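Local coordinates for copper homeostasis operon regulatory protein (Thermus thermophilus, PDB 3AAI), which represses transcription as a copper-sensitive operon regulator, probably binding operator DNA and responding to copper through sites formed between its subunits, at the interface of chains A and B. Sequence-based numbering; all coordinates share one arbitrary frame. Chains: chain A/B, Copper homeostasis operon regulatory protein.

Contacts 1 and 2 belong to the same two-fold interface of the CsoR homodimer, with about 20 Å between the centres of their C-alpha atoms. Both use helix 41-69 of chain A and helix 41-71 of chain B. Contact 1, where leucines interlock around B:Leu55, lies near the middle of these helices, and contact 2 lies where the start of the chain B helix, at B:Cys41, meets the far end of the chain A helix, at A:His66. One continuous antiparallel pairing therefore supports both a hydrophobic core and a probable copper-site region. The two-fold repeats each contact with the chains exchanged.

Contact 1: the interface of chains A and B. Residues chain A 27, 48, 51, 55; chain B 20, 23-24, 55.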
ATOM      1  N   LEU A  27      -4.843  -4.008  19.300  1.00 29.30           N
ATOM      2  CA  LEU A  27      -6.102  -3.675  18.650  1.00 31.77           C
ATOM      3  C   LEU A  27      -7.176  -3.303  19.671  1.00 29.27           C
ATOM      4  O   LEU A  27      -7.956  -2.372  19.450  1.00 29.46           O
ATOM      5  CB  LEU A  27      -6.569  -4.856  17.785  1.00 32.52           C
ATOM      6  CG  LEU A  27      -7.554  -4.559  16.652  1.00 46.87           C
ATOM      7  CD1 LEU A  27      -7.067  -3.352  15.850  1.00 44.93           C
ATOM      8  CD2 LEU A  27      -7.672  -5.796  15.742  1.00 44.07           C
ATOM      9  N   LEU A  48      -3.285   2.662  14.629  1.00 28.10           N
ATOM     10  CA  LEU A  48      -3.746   1.793  13.551  1.00 27.60           C
ATOM     11  C   LEU A  48      -2.599   1.398  12.631  1.00 33.11           C
ATOM     12  O   LEU A  48      -2.457   0.228  12.262  1.00 31.86           O
ATOM     13  CB  LEU A  48      -4.836   2.488  12.732  1.00 28.92           C
ATOM     14  CG  LEU A  48      -6.213   2.563  13.381  1.00 29.04           C
ATOM     15  CD1 LEU A  48      -7.103   3.492  12.568  1.00 30.78           C
ATOM     16  CD2 LEU A  48      -6.811   1.158  13.487  1.00 30.40           C
ATOM     17  N   VAL A  51      -0.425  -1.119  14.367  1.00 30.24           N
ATOM     18  CA  VAL A  51      -0.994  -2.459  14.338  1.00 34.57           C
ATOM     19  C   VAL A  51      -0.836  -3.040  12.935  1.00 32.79           C
ATOM     20  O   VAL A  51      -0.512  -4.221  12.777  1.00 33.47           O
ATOM     21  CB  VAL A  51      -2.487  -2.447  14.733  1.00 37.61           C
ATOM     22  CG1 VAL A  51      -3.109  -3.829  14.516  1.00 34.42           C
ATOM     23  CG2 VAL A  51      -2.619  -2.054  16.203  1.00 33.81           C
ATOM     24  N   LEU A  55       1.143  -6.591  11.812  1.00 27.56           N
ATOM     25  CA  LEU A  55       0.512  -7.612  10.982  1.00 32.36           C
ATOM     26  C   LEU A  55       1.405  -7.887   9.779  1.00 30.06           C
ATOM     27  O   LEU A  55       1.635  -9.042   9.419  1.00 36.39           O
ATOM     28  CB  LEU A  55      -0.877  -7.147  10.524  1.00 26.55           C
ATOM     29  CG  LEU A  55      -1.897  -6.902  11.644  1.00 38.11           C
ATOM     30  CD1 LEU A  55      -3.189  -6.372  11.045  1.00 40.22           C
ATOM     31  CD2 LEU A  55      -2.159  -8.190  12.415  1.00 31.02           C
TER
ATOM     32  N   LEU B  20     -13.895  -2.448  14.222  1.00 35.30           N
ATOM     33  CA  LEU B  20     -12.700  -2.902  14.928  1.00 37.88           C
ATOM     34  C   LEU B  20     -13.028  -4.179  15.682  1.00 36.76           C
ATOM     35  O   LEU B  20     -12.208  -5.097  15.763  1.00 30.71           O
ATOM     36  CB  LEU B  20     -12.201  -1.839  15.915  1.00 33.33           C
ATOM     37  CG  LEU B  20     -11.513  -0.603  15.339  1.00 36.51           C
ATOM     38  CD1 LEU B  20     -11.004   0.243  16.495  1.00 42.41           C
ATOM     39  CD2 LEU B  20     -10.362  -1.001  14.429  1.00 36.56           C
ATOM     40  N   ALA B  23     -12.823  -6.779  13.300  1.00 34.73           N
ATOM     41  CA  ALA B  23     -11.424  -6.973  12.955  1.00 37.79           C
ATOM     42  C   ALA B  23     -10.778  -7.826  14.041  1.00 30.97           C
ATOM     43  O   ALA B  23     -10.057  -8.773  13.751  1.00 35.32           O
ATOM     44  CB  ALA B  23     -10.716  -5.625  12.853  1.00 36.85           C
ATOM     45  N   LYS B  24     -11.054  -7.483  15.294  1.00 37.75           N
ATOM     46  CA  LYS B  24     -10.515  -8.223  16.426  1.00 40.10           C
ATOM     47  C   LYS B  24     -11.052  -9.653  16.403  1.00 42.90           C
ATOM     48  O   LYS B  24     -10.318 -10.605  16.669  1.00 39.92           O
ATOM     49  CB  LYS B  24     -10.916  -7.545  17.739  1.00 44.90           C
ATOM     50  CG  LYS B  24     -10.264  -8.150  18.983  1.00 43.48           C
ATOM     51  CD  LYS B  24     -10.568  -7.329  20.225  1.00 48.09           C
ATOM     52  CE  LYS B  24     -11.937  -7.642  20.812  1.00 47.02           C
ATOM     53  NZ  LYS B  24     -11.979  -8.988  21.461  1.00 45.55           N
ATOM     54  N   LEU B  55      -8.821  -2.431   8.968  1.00 34.11           N
ATOM     55  CA  LEU B  55      -8.165  -1.371   9.734  1.00 35.28           C
ATOM     56  C   LEU B  55      -8.074  -0.116   8.866  1.00 33.75           C
ATOM     57  O   LEU B  55      -8.225   1.004   9.355  1.00 35.81           O
ATOM     58  CB  LEU B  55      -6.764  -1.811  10.180  1.00 31.66           C
ATOM     59  CG  LEU B  55      -6.661  -3.019  11.122  1.00 34.93           C
ATOM     60  CD1 LEU B  55      -5.208  -3.251  11.500  1.00 33.79           C
ATOM     61  CD2 LEU B  55      -7.487  -2.782  12.373  1.00 27.39           C
TER
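Helices 10-34 and 41-69 of chain A meet helices 10-33 and 41-71 of chain B, with A:Leu27 and B:Leu55 packed most closely. The two leucines lie aslant to one another, and CD1 of A:Leu27 comes to 3.5 Å from CD2 of B:Leu55, a snug methyl contact. With CG of A:Leu27 anti to the backbone N (chi1 -158°), the branch swings towards chain B and its methyls part: CD1 faces B:Leu55, while CD2 goes to the neighbouring helix and rests on the backbone of B:Lys24, 3.8 Å from its CA. One chain A leucine thus wedges between helices 10-33 and 41-71 of chain B.

B:Leu55 also uses both methyls, from a different rotamer (chi1 -62°, CG anti to the carbonyl carbon). Its CD2, already against A:Leu27, also faces CD2 of A:Leu48 at 4.1 Å. Its CD1 reaches the other way, to CG1 of A:Val51 at 3.7 Å, where the two side chains run roughly perpendicular. The same CD1 meets its two-fold counterpart tip to tip, 3.7 Å from CD1 of A:Leu55, as expected next to the two-fold axis. B:Leu20 closes the patch more loosely, its CD2 4.3 Å from CD2 of A:Leu48.

Branched aliphatic groups from both subunits are thereby interleaved, and their fit probably fixes the register of the long helices. The site lies in the middle of the dimer's four-helix bundle, where the first two helices of each chain pack together.

Contact 2: the interface of chains A and B. Residues chain A 8, 62, 66, 87; chain B 41, 45.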
ATOM      1  N   LEU A   8       2.515 -24.950   7.050  1.00 58.94           N
ATOM      2  CA  LEU A   8       3.318 -23.897   7.660  1.00 56.37           C
ATOM      3  C   LEU A   8       4.171 -24.487   8.777  1.00 53.13           C
ATOM      4  O   LEU A   8       3.684 -25.246   9.613  1.00 50.26           O
ATOM      5  CB  LEU A   8       2.403 -22.807   8.224  1.00 57.68           C
ATOM      6  CG  LEU A   8       3.041 -21.586   8.891  1.00 59.62           C
ATOM      7  CD1 LEU A   8       4.038 -20.933   7.942  1.00 54.92           C
ATOM      8  CD2 LEU A   8       1.943 -20.597   9.285  1.00 50.64           C
ATOM      9  N   VAL A  62       5.843 -15.294   7.599  1.00 39.29           N
ATOM     10  CA  VAL A  62       5.173 -16.433   6.990  1.00 39.02           C
ATOM     11  C   VAL A  62       5.546 -16.549   5.510  1.00 41.46           C
ATOM     12  O   VAL A  62       5.823 -17.644   5.028  1.00 38.68           O
ATOM     13  CB  VAL A  62       3.637 -16.323   7.155  1.00 33.52           C
ATOM     14  CG1 VAL A  62       2.934 -17.475   6.432  1.00 37.04           C
ATOM     15  CG2 VAL A  62       3.283 -16.354   8.643  1.00 38.36           C
ATOM     16  N   HIS A  66       7.646 -19.657   3.678  1.00 43.86           N
ATOM     17  CA  HIS A  66       6.967 -20.249   2.531  1.00 45.05           C
ATOM     18  C   HIS A  66       7.919 -20.258   1.331  1.00 48.78           C
ATOM     19  O   HIS A  66       8.014 -21.252   0.612  1.00 50.59           O
ATOM     20  CB  HIS A  66       5.709 -19.431   2.206  1.00 45.82           C
ATOM     21  CG  HIS A  66       4.873 -19.993   1.095  1.00 53.38           C
ATOM     22  ND1 HIS A  66       4.164 -21.168   1.213  1.00 58.02           N
ATOM     23  CD2 HIS A  66       4.597 -19.512  -0.141  1.00 49.30           C
ATOM     24  CE1 HIS A  66       3.485 -21.387   0.099  1.00 47.62           C
ATOM     25  NE2 HIS A  66       3.731 -20.396  -0.738  1.00 47.41           N
ATOM     26  N   LEU A  87      -0.007 -18.166  -4.358  1.00 44.88           N
ATOM     27  CA  LEU A  87       0.754 -17.109  -3.704  1.00 45.73           C
ATOM     28  C   LEU A  87       0.328 -15.724  -4.184  1.00 48.82           C
ATOM     29  O   LEU A  87      -0.054 -14.873  -3.378  1.00 50.43           O
ATOM     30  CB  LEU A  87       2.247 -17.300  -3.964  1.00 40.47           C
ATOM     31  CG  LEU A  87       3.168 -16.272  -3.302  1.00 48.97           C
ATOM     32  CD1 LEU A  87       2.924 -16.249  -1.795  1.00 54.59           C
ATOM     33  CD2 LEU A  87       4.615 -16.627  -3.602  1.00 49.38           C
TER
ATOM     34  N   CYS B  41       0.042 -21.574   4.504  1.00 44.03           N
ATOM     35  CA  CYS B  41       0.662 -20.255   4.506  1.00 43.13           C
ATOM     36  C   CYS B  41      -0.200 -19.196   3.821  1.00 45.64           C
ATOM     37  O   CYS B  41      -0.414 -18.115   4.368  1.00 49.71           O
ATOM     38  CB  CYS B  41       2.038 -20.330   3.834  1.00 46.85           C
ATOM     39  SG  CYS B  41       3.214 -21.455   4.652  1.00 60.09           S
ATOM     40  N   LEU B  45      -1.815 -15.514   5.119  1.00 35.20           N
ATOM     41  CA  LEU B  45      -1.532 -14.267   4.412  1.00 40.12           C
ATOM     42  C   LEU B  45      -2.802 -13.581   3.931  1.00 40.12           C
ATOM     43  O   LEU B  45      -2.926 -12.359   4.011  1.00 38.31           O
ATOM     44  CB  LEU B  45      -0.601 -14.522   3.220  1.00 32.54           C
ATOM     45  CG  LEU B  45       0.778 -15.105   3.556  1.00 42.23           C
ATOM     46  CD1 LEU B  45       1.601 -15.258   2.282  1.00 42.40           C
ATOM     47  CD2 LEU B  45       1.499 -14.190   4.542  1.00 50.02           C
TER
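B:Cys41 begins helix 41-71 (phi/psi -53°/-48°) and meets A:Val62 and A:His66 on helix 41-69 of chain A and A:Leu8 on an extended stretch of the N-terminal arm. Its thiol sulfur SG sits between two chain A side chains: CD1 of A:Leu8 is 3.4 Å away, and ND1 of the A:His66 imidazole is 3.6 Å away. The histidine's CG is anti to its own main-chain nitrogen (chi1 -176°), which carries the ring out toward chain B. There CB of B:Cys41 sits off the plane beyond the ND1 corner of the ring, 3.5 Å from ND1, and SG lies on the same side, nearer the plane.

On the other side of the cysteine, CG1 of A:Val62 lies 4.0 Å from its CB. One turn further along chain B, CD2 of B:Leu45 packs at 4.0 Å on CB of A:Val62. This apolar pair probably helps hold the cysteine and histidine opposite each other, and A:Leu8 screens the sulfur from the arm's side.

Replacing A:His66 with an alanine would probably leave B:Cys41 without its imidazole partner, open a gap beside its CB and SG, and remove a likely metal ligand.

Cysteine and histidine are two of the conserved copper-ligand positions of CsoR proteins, and a further ligand completes the site. No metal is modelled here, so the family alone suggests that this corner is very likely part of the intersubunit copper site, where metal binding probably relieves repression.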